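Local structure of lactate dehydrogenase, adjacent gene encodes predicted malate dehydrogenase (Cryptosporidium parvum, 4ND2) at residues A[179-184]-A[215-220]; A[268-273]-A[301-306]; A[153-158]-A[167-172]; A[159-164]-A[202-207]. The protein binds pyruvate and an NAD analogue, and probably catalyses the interconversion of (S)-lactate and pyruvate with NAD as cofactor. One frame throughout, in Å; residues are numbered along the deposited sequence.

Contact 1: residues A[179-184]-A[215-220]; sequences DGMVPA and HTRIAW. Unlike the reference sequence in segment 179-184: Ala184 (reference Val). With PYR (pyruvic acid), chain D.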
loop_
_atom_site.group_PDB
_atom_site.type_symbol
_atom_site.label_atom_id
_atom_site.label_comp_id
_atom_site.label_asym_id
_atom_site.label_seq_id
_atom_site.Cartn_x
_atom_site.Cartn_y
_atom_site.Cartn_z
ATOM N N ASP A 179 24.369 14.502 21.562
ATOM C CA ASP A 179 23.790 15.376 22.588
ATOM C C ASP A 179 23.610 16.816 22.098
ATOM O O ASP A 179 22.697 17.508 22.542
ATOM C CB ASP A 179 24.646 15.368 23.862
ATOM C CG ASP A 179 24.503 14.084 24.664
ATOM O OD1 ASP A 179 23.615 13.263 24.353
ATOM O OD2 ASP A 179 25.283 13.896 25.621
ATOM N N GLY A 180 24.474 17.251 21.184
ATOM C CA GLY A 180 24.403 18.595 20.619
ATOM C C GLY A 180 23.398 18.799 19.493
ATOM O O GLY A 180 23.322 19.893 18.935
ATOM N N MET A 181 22.626 17.767 19.147
ATOM C CA MET A 181 21.624 17.897 18.081
ATOM C C MET A 181 20.676 19.052 18.396
ATOM O O MET A 181 20.408 19.341 19.566
ATOM C CB MET A 181 20.836 16.591 17.881
ATOM C CG MET A 181 19.842 16.247 18.985
ATOM S SD MET A 181 18.893 14.746 18.636
ATOM C CE MET A 181 20.161 13.487 18.796
ATOM N N VAL A 182 20.175 19.704 17.351
ATOM C CA VAL A 182 19.361 20.908 17.506
ATOM C C VAL A 182 17.954 20.711 16.939
ATOM O O VAL A 182 17.749 20.859 15.735
ATOM C CB VAL A 182 20.029 22.118 16.814
ATOM C CG1 VAL A 182 19.199 23.382 17.019
ATOM C CG2 VAL A 182 21.446 22.314 17.337
ATOM N N PRO A 183 16.983 20.361 17.804
ATOM C CA PRO A 183 15.588 20.406 17.373
ATOM C C PRO A 183 15.141 21.860 17.237
ATOM O O PRO A 183 15.030 22.568 18.238
ATOM C CB PRO A 183 14.837 19.684 18.503
ATOM C CG PRO A 183 15.881 18.928 19.254
ATOM C CD PRO A 183 17.116 19.761 19.141
ATOM N N ALA A 184 14.920 22.298 16.002
ATOM C CA ALA A 184 14.656 23.707 15.710
ATOM C C ALA A 184 13.202 24.072 15.996
ATOM O O ALA A 184 12.347 23.986 15.117
ATOM C CB ALA A 184 15.012 24.015 14.263
ATOM N N HIS A 215 13.619 15.563 25.437
ATOM C CA HIS A 215 13.180 14.194 25.159
ATOM C C HIS A 215 13.727 13.702 23.816
ATOM O O HIS A 215 14.188 12.563 23.704
ATOM C CB HIS A 215 11.650 14.131 25.173
ATOM C CG HIS A 215 11.089 12.746 25.248
ATOM N ND1 HIS A 215 9.745 12.487 25.103
ATOM C CD2 HIS A 215 11.685 11.544 25.445
ATOM C CE1 HIS A 215 9.532 11.188 25.217
ATOM N NE2 HIS A 215 10.694 10.593 25.422
ATOM N N THR A 216 13.682 14.573 22.811
ATOM C CA THR A 216 14.257 14.286 21.498
ATOM C C THR A 216 15.751 13.977 21.604
ATOM O O THR A 216 16.234 13.011 21.013
ATOM C CB THR A 216 14.045 15.467 20.529
ATOM O OG1 THR A 216 12.644 15.740 20.417
ATOM C CG2 THR A 216 14.606 15.159 19.146
ATOM N N ARG A 217 16.472 14.793 22.369
ATOM C CA ARG A 217 17.922 14.637 22.503
ATOM C C ARG A 217 18.328 13.340 23.208
ATOM O O ARG A 217 19.317 12.722 22.827
ATOM C CB ARG A 217 18.535 15.848 23.216
ATOM C CG ARG A 217 18.500 17.116 22.373
ATOM C CD ARG A 217 18.844 18.361 23.178
ATOM N NE ARG A 217 20.282 18.529 23.368
ATOM C CZ ARG A 217 20.841 19.523 24.059
ATOM N NH1 ARG A 217 20.085 20.453 24.638
ATOM N NH2 ARG A 217 22.164 19.589 24.176
ATOM N N ILE A 218 17.561 12.928 24.216
ATOM C CA ILE A 218 17.892 11.729 25.005
ATOM C C ILE A 218 17.107 10.475 24.598
ATOM O O ILE A 218 17.233 9.432 25.241
ATOM C CB ILE A 218 17.714 11.975 26.524
ATOM C CG1 ILE A 218 16.253 12.296 26.890
ATOM C CG2 ILE A 218 18.637 13.095 26.981
ATOM C CD1 ILE A 218 15.398 11.099 27.247
ATOM N N ALA A 219 16.319 10.573 23.529
ATOM C CA ALA A 219 15.431 9.484 23.108
ATOM C C ALA A 219 16.153 8.143 22.918
ATOM O O ALA A 219 15.598 7.095 23.238
ATOM C CB ALA A 219 14.697 9.866 21.829
ATOM N N TRP A 220 17.383 8.178 22.410
ATOM C CA TRP A 220 18.131 6.942 22.152
ATOM C C TRP A 220 18.363 6.125 23.431
ATOM O O TRP A 220 18.278 4.896 23.403
ATOM C CB TRP A 220 19.454 7.229 21.425
ATOM C CG TRP A 220 20.593 7.692 22.291
ATOM C CD1 TRP A 220 20.827 8.961 22.737
ATOM C CD2 TRP A 220 21.669 6.886 22.788
ATOM N NE1 TRP A 220 21.977 8.994 23.489
ATOM C CE2 TRP A 220 22.514 7.734 23.536
ATOM C CE3 TRP A 220 21.998 5.529 22.678
ATOM C CZ2 TRP A 220 23.666 7.270 24.175
ATOM C CZ3 TRP A 220 23.148 5.066 23.315
ATOM C CH2 TRP A 220 23.967 5.938 24.053
HETATM C C PYR D . 19.615 6.395 18.212
HETATM O O PYR D . 18.668 5.652 18.558
HETATM O OXT PYR D . 19.433 7.615 18.001
HETATM C CA PYR D . 20.963 5.841 18.066
HETATM O O3 PYR D . 21.830 6.496 17.510
HETATM C CB PYR D . 21.261 4.474 18.607
HETATM O O HOH W 1 21.928 12.208 22.239
HETATM O O HOH W 2 24.735 10.615 24.466
#
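Arg217 and Met181 run past each other in opposite directions, their CG atoms meeting at 3.7 Å. Beyond this apolar overlap the arginine chain bends at chi3 (80°), swinging NE round toward the backbone carbonyl of Asp179. NE and NH2 then grip that one oxygen side-on, Arg217 NE to Asp179 O at 2.7 Å and Arg217 NH2 to Asp179 O also at 2.7 Å. The oxygen lies in the guanidinium plane. NE approaches nearly along the C=O axis, whereas NH2 comes in tilted from the carbonyl plane; as the two hydrogens converge on a single acceptor, neither bond is straight. Arginine suits the place because its methylenes pack while its flat end donates twice.

The turn so held leads into strand 182-183, the outermost strand, within this chain, of an antiparallel sheet in the C-terminal domain, and helix 206-227 lies against it. Further along, the Pro183 ring and Thr216 pass each other in opposite directions, with Pro183 CG 4.0 Å from Thr216 CG2. Thr216 CG2, anti to the backbone N, faces the proline, while OG1 on the other branch is bonded to Ile212 O of its own helix.

At the other end, one water donates to both Asp179 OD1 and Arg217 O, and a second donates to OD1 and accepts a weak bond from Trp220 NE1. Trp220 belongs to the substrate pocket, its CB standing 3.3 Å from pyruvate C, and its indole also makes a cation-pi contact with Arg90.

Contact 2: residues A[268-273]-A[301-306]; sequences KGIYMG and ESINEV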
loop_
_atom_site.group_PDB
_atom_site.type_symbol
_atom_site.label_atom_id
_atom_site.label_comp_id
_atom_site.label_asym_id
_atom_site.label_seq_id
_atom_site.Cartn_x
_atom_site.Cartn_y
_atom_site.Cartn_z
ATOM N N LYS A 268 31.965 25.389 5.702
ATOM C CA LYS A 268 32.623 25.325 4.395
ATOM C C LYS A 268 33.140 23.926 4.054
ATOM O O LYS A 268 34.255 23.775 3.553
ATOM C CB LYS A 268 33.764 26.346 4.334
ATOM C CG LYS A 268 33.302 27.786 4.501
ATOM C CD LYS A 268 34.432 28.768 4.229
ATOM C CE LYS A 268 33.966 30.208 4.377
ATOM N NZ LYS A 268 35.073 31.175 4.136
ATOM N N GLY A 269 32.320 22.910 4.313
ATOM C CA GLY A 269 32.652 21.530 3.954
ATOM C C GLY A 269 32.721 20.619 5.162
ATOM O O GLY A 269 33.806 20.265 5.621
ATOM N N ILE A 270 31.554 20.245 5.676
ATOM C CA ILE A 270 31.455 19.334 6.814
ATOM C C ILE A 270 30.203 18.464 6.690
ATOM O O ILE A 270 29.153 18.936 6.246
ATOM C CB ILE A 270 31.431 20.104 8.156
ATOM C CG1 ILE A 270 31.516 19.133 9.340
ATOM C CG2 ILE A 270 30.189 20.981 8.269
ATOM C CD1 ILE A 270 31.579 19.816 10.689
ATOM N N TYR A 271 30.326 17.195 7.073
ATOM C CA TYR A 271 29.170 16.303 7.161
ATOM C C TYR A 271 28.415 16.558 8.462
ATOM O O TYR A 271 28.953 16.345 9.548
ATOM C CB TYR A 271 29.594 14.831 7.081
ATOM C CG TYR A 271 29.632 14.282 5.676
ATOM C CD1 TYR A 271 30.839 14.087 5.012
ATOM C CD2 TYR A 271 28.455 13.958 5.008
ATOM C CE1 TYR A 271 30.873 13.583 3.721
ATOM C CE2 TYR A 271 28.476 13.458 3.719
ATOM C CZ TYR A 271 29.686 13.268 3.079
ATOM O OH TYR A 271 29.712 12.770 1.799
ATOM N N MET A 272 27.174 17.024 8.346
ATOM C CA MET A 272 26.304 17.208 9.506
ATOM C C MET A 272 24.832 17.152 9.103
ATOM O O MET A 272 24.498 17.236 7.922
ATOM C CB MET A 272 26.607 18.538 10.204
ATOM C CG MET A 272 26.214 19.776 9.412
ATOM S SD MET A 272 26.448 21.292 10.358
ATOM C CE MET A 272 25.761 22.499 9.230
ATOM N N GLY A 273 23.960 17.021 10.098
ATOM C CA GLY A 273 22.523 16.964 9.864
ATOM C C GLY A 273 21.967 18.258 9.295
ATOM O O GLY A 273 22.052 19.308 9.931
ATOM N N GLU A 301 27.687 25.026 18.444
ATOM C CA GLU A 301 28.161 24.093 19.468
ATOM C C GLU A 301 28.113 22.639 18.984
ATOM O O GLU A 301 28.979 21.837 19.338
ATOM C CB GLU A 301 27.358 24.266 20.762
ATOM C CG GLU A 301 27.650 25.586 21.468
ATOM C CD GLU A 301 26.701 25.898 22.612
ATOM O OE1 GLU A 301 25.822 25.069 22.928
ATOM O OE2 GLU A 301 26.836 26.992 23.203
ATOM N N SER A 302 27.111 22.308 18.173
ATOM C CA SER A 302 27.008 20.977 17.570
ATOM C C SER A 302 28.166 20.730 16.608
ATOM O O SER A 302 28.773 19.659 16.622
ATOM C CB SER A 302 25.680 20.823 16.823
ATOM O OG SER A 302 25.514 19.498 16.346
ATOM N N ILE A 303 28.465 21.728 15.781
ATOM C CA ILE A 303 29.585 21.661 14.841
ATOM C C ILE A 303 30.908 21.417 15.579
ATOM O O ILE A 303 31.718 20.601 15.140
ATOM C CB ILE A 303 29.669 22.942 13.975
ATOM C CG1 ILE A 303 28.491 22.994 12.994
ATOM C CG2 ILE A 303 30.985 23.010 13.207
ATOM C CD1 ILE A 303 28.167 24.388 12.498
ATOM N N ASN A 304 31.116 22.119 16.693
ATOM C CA ASN A 304 32.307 21.916 17.532
ATOM C C ASN A 304 32.391 20.477 18.037
ATOM O O ASN A 304 33.467 19.878 18.051
ATOM C CB ASN A 304 32.300 22.857 18.745
ATOM C CG ASN A 304 32.412 24.324 18.364
ATOM O OD1 ASN A 304 32.852 24.671 17.268
ATOM N ND2 ASN A 304 32.016 25.197 19.286
ATOM N N GLU A 305 31.246 19.942 18.453
ATOM C CA GLU A 305 31.135 18.558 18.918
ATOM C C GLU A 305 31.560 17.571 17.824
ATOM O O GLU A 305 32.286 16.610 18.091
ATOM C CB GLU A 305 29.693 18.274 19.352
ATOM C CG GLU A 305 29.531 17.177 20.386
ATOM C CD GLU A 305 28.101 17.079 20.890
ATOM O OE1 GLU A 305 27.281 16.394 20.243
ATOM O OE2 GLU A 305 27.794 17.692 21.934
ATOM N N VAL A 306 31.110 17.824 16.596
ATOM C CA VAL A 306 31.446 16.984 15.442
ATOM C C VAL A 306 32.942 17.056 15.120
ATOM O O VAL A 306 33.583 16.025 14.904
ATOM C CB VAL A 306 30.622 17.385 14.193
ATOM C CG1 VAL A 306 31.131 16.678 12.943
ATOM C CG2 VAL A 306 29.147 17.076 14.409
#
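Ile270 pushes its terminal methyl between two branched side chains one helical turn apart, Ile303 and Val306. Ile270 CD1 lies 3.9 Å from Val306 CG1 and 4.1 Å from Ile303 CG2, so that the methyl sits between them. It gets that far because CG1 is anti to the backbone N (chi1 -172°) and the chain runs on extended to CD1. Ile303 fills a hollow in turn: its CG2 meets Ile270, while on its other branch CG1 stands 3.7 Å from Met272 SD. Ile270 and Met272, two residues apart, share the strand face turned to the helix, and the long, unbranched methionine reaches across to the helix with its sulfur. Val306 CG1 also rests 4.0 Å from Tyr271 O, a contact with the backbone itself.

The strand axis passes 9.8 Å from the helix axis at 126° between their directions. Strand 270-279 is the middle one of three antiparallel strands and starts with a G1 beta bulge, Gly269 and Ile270 both facing Cys261 of strand 253-261. Helix 293-314 packs on one face, whereas the Tyr271 ring turns from it to helix 124-135, its OH bonded to Val142 O and His139 O.

Contact 3: residues A[153-158]-A[167-172]; sequences RFRTFI and SDVSAN. With PYR (pyruvic acid), chain D.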
loop_
_atom_site.group_PDB
_atom_site.type_symbol
_atom_site.label_atom_id
_atom_site.label_comp_id
_atom_site.label_asym_id
_atom_site.label_seq_id
_atom_site.Cartn_x
_atom_site.Cartn_y
_atom_site.Cartn_z
ATOM N N ARG A 153 11.143 11.488 15.862
ATOM C CA ARG A 153 10.942 11.532 17.307
ATOM C C ARG A 153 10.411 12.905 17.730
ATOM O O ARG A 153 9.448 12.993 18.484
ATOM C CB ARG A 153 12.247 11.215 18.040
ATOM C CG ARG A 153 12.658 9.752 17.933
ATOM C CD ARG A 153 14.133 9.552 18.232
ATOM N NE ARG A 153 14.474 8.133 18.343
ATOM C CZ ARG A 153 15.709 7.666 18.517
ATOM N NH1 ARG A 153 16.747 8.497 18.598
ATOM N NH2 ARG A 153 15.909 6.355 18.605
ATOM N N PHE A 154 11.044 13.960 17.222
ATOM C CA PHE A 154 10.665 15.346 17.515
ATOM C C PHE A 154 9.206 15.591 17.108
ATOM O O PHE A 154 8.401 16.053 17.918
ATOM C CB PHE A 154 11.634 16.292 16.779
ATOM C CG PHE A 154 11.540 17.750 17.178
ATOM C CD1 PHE A 154 11.196 18.145 18.467
ATOM C CD2 PHE A 154 11.864 18.735 16.252
ATOM C CE1 PHE A 154 11.140 19.489 18.806
ATOM C CE2 PHE A 154 11.813 20.080 16.587
ATOM C CZ PHE A 154 11.449 20.456 17.867
ATOM N N ARG A 155 8.865 15.236 15.868
ATOM C CA ARG A 155 7.489 15.361 15.361
ATOM C C ARG A 155 6.486 14.554 16.182
ATOM O O ARG A 155 5.388 15.025 16.478
ATOM C CB ARG A 155 7.404 14.886 13.909
ATOM C CG ARG A 155 8.138 15.753 12.906
ATOM C CD ARG A 155 8.222 15.056 11.556
ATOM N NE ARG A 155 6.955 15.116 10.832
ATOM C CZ ARG A 155 6.711 14.510 9.672
ATOM N NH1 ARG A 155 7.640 13.765 9.085
ATOM N NH2 ARG A 155 5.525 14.646 9.097
ATOM N N THR A 156 6.872 13.330 16.530
ATOM C CA THR A 156 6.016 12.421 17.289
ATOM C C THR A 156 5.678 12.982 18.668
ATOM O O THR A 156 4.527 12.927 19.093
ATOM C CB THR A 156 6.679 11.033 17.422
ATOM O OG1 THR A 156 6.807 10.451 16.120
ATOM C CG2 THR A 156 5.860 10.098 18.302
ATOM N N PHE A 157 6.679 13.530 19.350
ATOM C CA PHE A 157 6.486 14.082 20.689
ATOM C C PHE A 157 5.594 15.323 20.666
ATOM O O PHE A 157 4.754 15.496 21.542
ATOM C CB PHE A 157 7.831 14.400 21.353
ATOM C CG PHE A 157 8.736 13.202 21.523
ATOM C CD1 PHE A 157 8.218 11.920 21.708
ATOM C CD2 PHE A 157 10.113 13.362 21.521
ATOM C CE1 PHE A 157 9.059 10.831 21.868
ATOM C CE2 PHE A 157 10.956 12.275 21.688
ATOM C CZ PHE A 157 10.429 11.010 21.859
ATOM N N ILE A 158 5.766 16.167 19.654
ATOM C CA ILE A 158 4.888 17.323 19.458
ATOM C C ILE A 158 3.462 16.844 19.191
ATOM O O ILE A 158 2.509 17.345 19.792
ATOM C CB ILE A 158 5.359 18.208 18.286
ATOM C CG1 ILE A 158 6.716 18.839 18.612
ATOM C CG2 ILE A 158 4.331 19.298 17.987
ATOM C CD1 ILE A 158 7.485 19.309 17.397
ATOM N N SER A 167 2.077 13.031 11.075
ATOM C CA SER A 167 2.333 13.383 9.677
ATOM C C SER A 167 1.987 14.844 9.365
ATOM O O SER A 167 2.504 15.407 8.406
ATOM C CB SER A 167 1.563 12.448 8.736
ATOM O OG SER A 167 2.033 11.108 8.850
ATOM N N ASP A 168 1.120 15.449 10.177
ATOM C CA ASP A 168 0.731 16.851 10.000
ATOM C C ASP A 168 1.553 17.827 10.850
ATOM O O ASP A 168 1.258 19.023 10.884
ATOM C CB ASP A 168 -0.762 17.015 10.294
ATOM C CG ASP A 168 -1.630 16.237 9.322
ATOM O OD1 ASP A 168 -1.343 16.284 8.107
ATOM O OD2 ASP A 168 -2.593 15.579 9.771
ATOM N N VAL A 169 2.574 17.316 11.534
ATOM C CA VAL A 169 3.546 18.156 12.224
ATOM C C VAL A 169 4.789 18.277 11.353
ATOM O O VAL A 169 5.357 17.267 10.928
ATOM C CB VAL A 169 3.953 17.565 13.589
ATOM C CG1 VAL A 169 5.027 18.426 14.249
ATOM C CG2 VAL A 169 2.736 17.431 14.492
ATOM N N SER A 170 5.196 19.515 11.082
ATOM C CA SER A 170 6.459 19.797 10.412
ATOM C C SER A 170 7.473 20.188 11.479
ATOM O O SER A 170 7.233 21.119 12.252
ATOM C CB SER A 170 6.293 20.938 9.405
ATOM O OG SER A 170 7.524 21.249 8.766
ATOM N N ALA A 171 8.589 19.465 11.537
ATOM C CA ALA A 171 9.630 19.731 12.530
ATOM C C ALA A 171 10.961 19.115 12.103
ATOM O O ALA A 171 11.001 17.977 11.635
ATOM C CB ALA A 171 9.213 19.198 13.890
ATOM N N ASN A 172 12.041 19.876 12.267
ATOM C CA ASN A 172 13.367 19.442 11.856
ATOM C C ASN A 172 14.340 19.407 13.023
ATOM O O ASN A 172 14.300 20.270 13.904
ATOM C CB ASN A 172 13.913 20.369 10.770
ATOM C CG ASN A 172 13.289 20.105 9.415
ATOM O OD1 ASN A 172 13.445 19.020 8.853
ATOM N ND2 ASN A 172 12.577 21.092 8.883
HETATM C C PYR D . 19.615 6.395 18.212
HETATM O O PYR D . 18.668 5.652 18.558
HETATM O OXT PYR D . 19.433 7.615 18.001
HETATM C CA PYR D . 20.963 5.841 18.066
HETATM O O3 PYR D . 21.830 6.496 17.510
HETATM C CB PYR D . 21.261 4.474 18.607
#
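Phe154 and Arg155 present two flat groups to residues 167-172. The phenyl ring meets Ala171 obliquely, Phe154 CD2 lying 3.6 Å from Ala171 CB, while one of its faces, toward the rim, carries the CD1 methyl of Ile158 from the next turn. The Arg155 guanidinium has carbonyl oxygens along its edge. Its NE donates to Val169 O at 2.7 Å, nearly in line with the carbonyl bond though the oxygen is tilted 25° from the guanidinium plane; NH2 adds a weak bond to the same atom. Ser167 O lies in the plane, 3.2 Å from Arg155 NH2. A bend at chi3 (77°) sets NE toward the strand after CG has packed on Ala171 CB.

One turn on from Phe154, Ile158 CD1 lies 3.9 Å from Ala171 CB, and Ile158 CG2 is equally far from Val169 CG1. The small alanine lets the strand come close to the helix, and beta-branched Val169 suits a strand and turns its CG1 to Ile158. This is an alpha-beta unit of the C-terminal domain: after helix 147-162 the chain turns back, and strand 169-174 lies against the helix. Asn172 ND2 bonds to Gly191 O of a neighbouring subunit.

On the same helix Arg153 holds the pyruvate carboxylate, NH1 to OXT at 2.9 Å and NH2 to O at 2.8 Å. The two arginines thus divide their chemistry: Arg153 gives two hydrogen bonds to the carboxylate, where its charge probably helps, whereas Arg155 meets neutral carbonyls and anchors strand to helix.

Contact 4: residues A[159-164]-A[202-207]; sequences AQHFGV and GLITQE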
loop_
_atom_site.group_PDB
_atom_site.type_symbol
_atom_site.label_atom_id
_atom_site.label_comp_id
_atom_site.label_asym_id
_atom_site.label_seq_id
_atom_site.Cartn_x
_atom_site.Cartn_y
_atom_site.Cartn_z
ATOM N N ALA A 159 3.332 15.867 18.293
ATOM C CA ALA A 159 2.028 15.312 17.921
ATOM C C ALA A 159 1.304 14.696 19.112
ATOM O O ALA A 159 0.086 14.841 19.247
ATOM C CB ALA A 159 2.193 14.278 16.817
ATOM N N GLN A 160 2.057 14.015 19.972
ATOM C CA GLN A 160 1.486 13.382 21.162
ATOM C C GLN A 160 0.982 14.411 22.176
ATOM O O GLN A 160 0.003 14.156 22.880
ATOM C CB GLN A 160 2.493 12.422 21.808
ATOM C CG GLN A 160 2.624 11.110 21.044
ATOM C CD GLN A 160 3.719 10.196 21.568
ATOM O OE1 GLN A 160 4.755 10.653 22.055
ATOM N NE2 GLN A 160 3.502 8.892 21.450
ATOM N N HIS A 161 1.640 15.567 22.253
ATOM C CA HIS A 161 1.159 16.646 23.113
ATOM C C HIS A 161 -0.202 17.155 22.634
ATOM O O HIS A 161 -1.155 17.203 23.407
ATOM C CB HIS A 161 2.152 17.811 23.179
ATOM C CG HIS A 161 1.611 19.009 23.895
ATOM N ND1 HIS A 161 1.601 19.113 25.269
ATOM C CD2 HIS A 161 1.021 20.135 23.428
ATOM C CE1 HIS A 161 1.039 20.257 25.618
ATOM N NE2 HIS A 161 0.679 20.896 24.520
ATOM N N PHE A 162 -0.287 17.520 21.356
ATOM C CA PHE A 162 -1.511 18.096 20.788
ATOM C C PHE A 162 -2.595 17.067 20.452
ATOM O O PHE A 162 -3.738 17.439 20.193
ATOM C CB PHE A 162 -1.185 18.919 19.539
ATOM C CG PHE A 162 -0.413 20.175 19.826
ATOM C CD1 PHE A 162 -1.035 21.261 20.429
ATOM C CD2 PHE A 162 0.931 20.276 19.494
ATOM C CE1 PHE A 162 -0.327 22.422 20.696
ATOM C CE2 PHE A 162 1.642 21.435 19.756
ATOM C CZ PHE A 162 1.012 22.511 20.359
ATOM N N GLY A 163 -2.238 15.782 20.450
ATOM C CA GLY A 163 -3.182 14.717 20.113
ATOM C C GLY A 163 -3.595 14.736 18.651
ATOM O O GLY A 163 -4.770 14.567 18.333
ATOM N N VAL A 164 -2.620 14.936 17.765
ATOM C CA VAL A 164 -2.859 15.001 16.323
ATOM C C VAL A 164 -1.962 14.027 15.557
ATOM O O VAL A 164 -0.973 13.521 16.088
ATOM C CB VAL A 164 -2.629 16.423 15.758
ATOM C CG1 VAL A 164 -3.577 17.418 16.413
ATOM C CG2 VAL A 164 -1.180 16.866 15.932
ATOM N N GLY A 202 -2.667 29.136 24.859
ATOM C CA GLY A 202 -2.633 28.389 26.113
ATOM C C GLY A 202 -2.671 26.880 25.945
ATOM O O GLY A 202 -2.983 26.160 26.894
ATOM N N LEU A 203 -2.345 26.398 24.747
ATOM C CA LEU A 203 -2.407 24.963 24.438
ATOM C C LEU A 203 -1.059 24.254 24.598
ATOM O O LEU A 203 -1.005 23.023 24.621
ATOM C CB LEU A 203 -2.956 24.754 23.022
ATOM C CG LEU A 203 -4.379 25.279 22.784
ATOM C CD1 LEU A 203 -4.807 25.040 21.345
ATOM C CD2 LEU A 203 -5.371 24.643 23.746
ATOM N N ILE A 204 0.023 25.026 24.697
ATOM C CA ILE A 204 1.336 24.485 25.055
ATOM C C ILE A 204 2.168 25.561 25.754
ATOM O O ILE A 204 2.024 26.744 25.456
ATOM C CB ILE A 204 2.092 23.946 23.815
ATOM C CG1 ILE A 204 3.242 23.025 24.238
ATOM C CG2 ILE A 204 2.609 25.082 22.940
ATOM C CD1 ILE A 204 3.860 22.256 23.089
ATOM N N THR A 205 3.031 25.151 26.680
ATOM C CA THR A 205 3.925 26.089 27.361
ATOM C C THR A 205 5.346 25.942 26.839
ATOM O O THR A 205 5.703 24.907 26.263
ATOM C CB THR A 205 3.931 25.876 28.888
ATOM O OG1 THR A 205 4.599 24.649 29.209
ATOM C CG2 THR A 205 2.516 25.843 29.434
ATOM N N GLN A 206 6.153 26.979 27.040
ATOM C CA GLN A 206 7.561 26.937 26.651
ATOM C C GLN A 206 8.315 25.838 27.400
ATOM O O GLN A 206 9.215 25.217 26.839
ATOM C CB GLN A 206 8.235 28.295 26.886
ATOM C CG GLN A 206 9.683 28.378 26.416
ATOM C CD GLN A 206 9.839 28.141 24.923
ATOM O OE1 GLN A 206 9.158 28.763 24.113
ATOM N NE2 GLN A 206 10.744 27.241 24.552
ATOM N N GLU A 207 7.950 25.603 28.660
ATOM C CA GLU A 207 8.543 24.514 29.442
ATOM C C GLU A 207 8.226 23.148 28.820
ATOM O O GLU A 207 9.090 22.270 28.760
ATOM C CB GLU A 207 8.069 24.556 30.897
ATOM C CG GLU A 207 8.651 25.712 31.699
ATOM C CD GLU A 207 8.410 25.574 33.188
ATOM O OE1 GLU A 207 7.728 26.443 33.774
ATOM O OE2 GLU A 207 8.898 24.589 33.776
#
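Ile204 packs against two aromatic side chains at the end of helix 147-162, His161 and Phe162. Its CD1 methyl makes a CH-pi contact over one face of the imidazole, 3.9 Å from the His161 ring centroid. Ile204 CG1, over the same ring, comes to 3.3 Å from His161 NE2. Against Phe162 the isoleucine crosses at about a right angle, and Phe162 CZ is 3.9 Å from Ile204 CB. The two rings also meet: His161 CD2 stands 3.6 Å above the centre of the Phe162 ring, so the imidazole turns an edge to the phenyl face and keeps a face for Ile204.

Leu203 contributes its carbonyl oxygen, and its CB touches Phe162 CE1. The partner segment is the link between helices 195-200 and 206-227: Gly202 closes the first in a Schellman motif, its positive phi suiting glycine, and Thr205 is the N-cap of the second. Phe198 of helix 195-200 meets Phe162 as well.

His161 NE2 donates to Leu203 O at 2.7 Å and 161°, in the carbonyl plane and on a lone pair. NE2 therefore carries a proton here, and the ring serves at once as hydrogen-bond donor and as apolar surface, a pairing for which histidine is well suited.

How the contacts relate
All four contacts belong to the C-terminal domain. Contacts 1 and 3 are the pair nearest the substrate: both touch pyruvate, through Trp220 and Arg153, and their centres are 13 Å apart. They share one sheet, Ala184 N probably bonding to Asn172 O at 3.0 Å, and Phe154 packs on Pro183. Contact 2 joins contact 1 where Gly180 N meets Glu305 OE1 at 3.1 Å; its Val306 side chain remains about 8 Å from that of His177, the predicted proton acceptor. Contact 4 continues helix 147-162 beyond contact 3, with Val169 CG2 4.0 Å from Ala159 CB, and shares helix 206-227 with contact 1, but lies away from the substrate site, its centre 31 Å from that of contact 2.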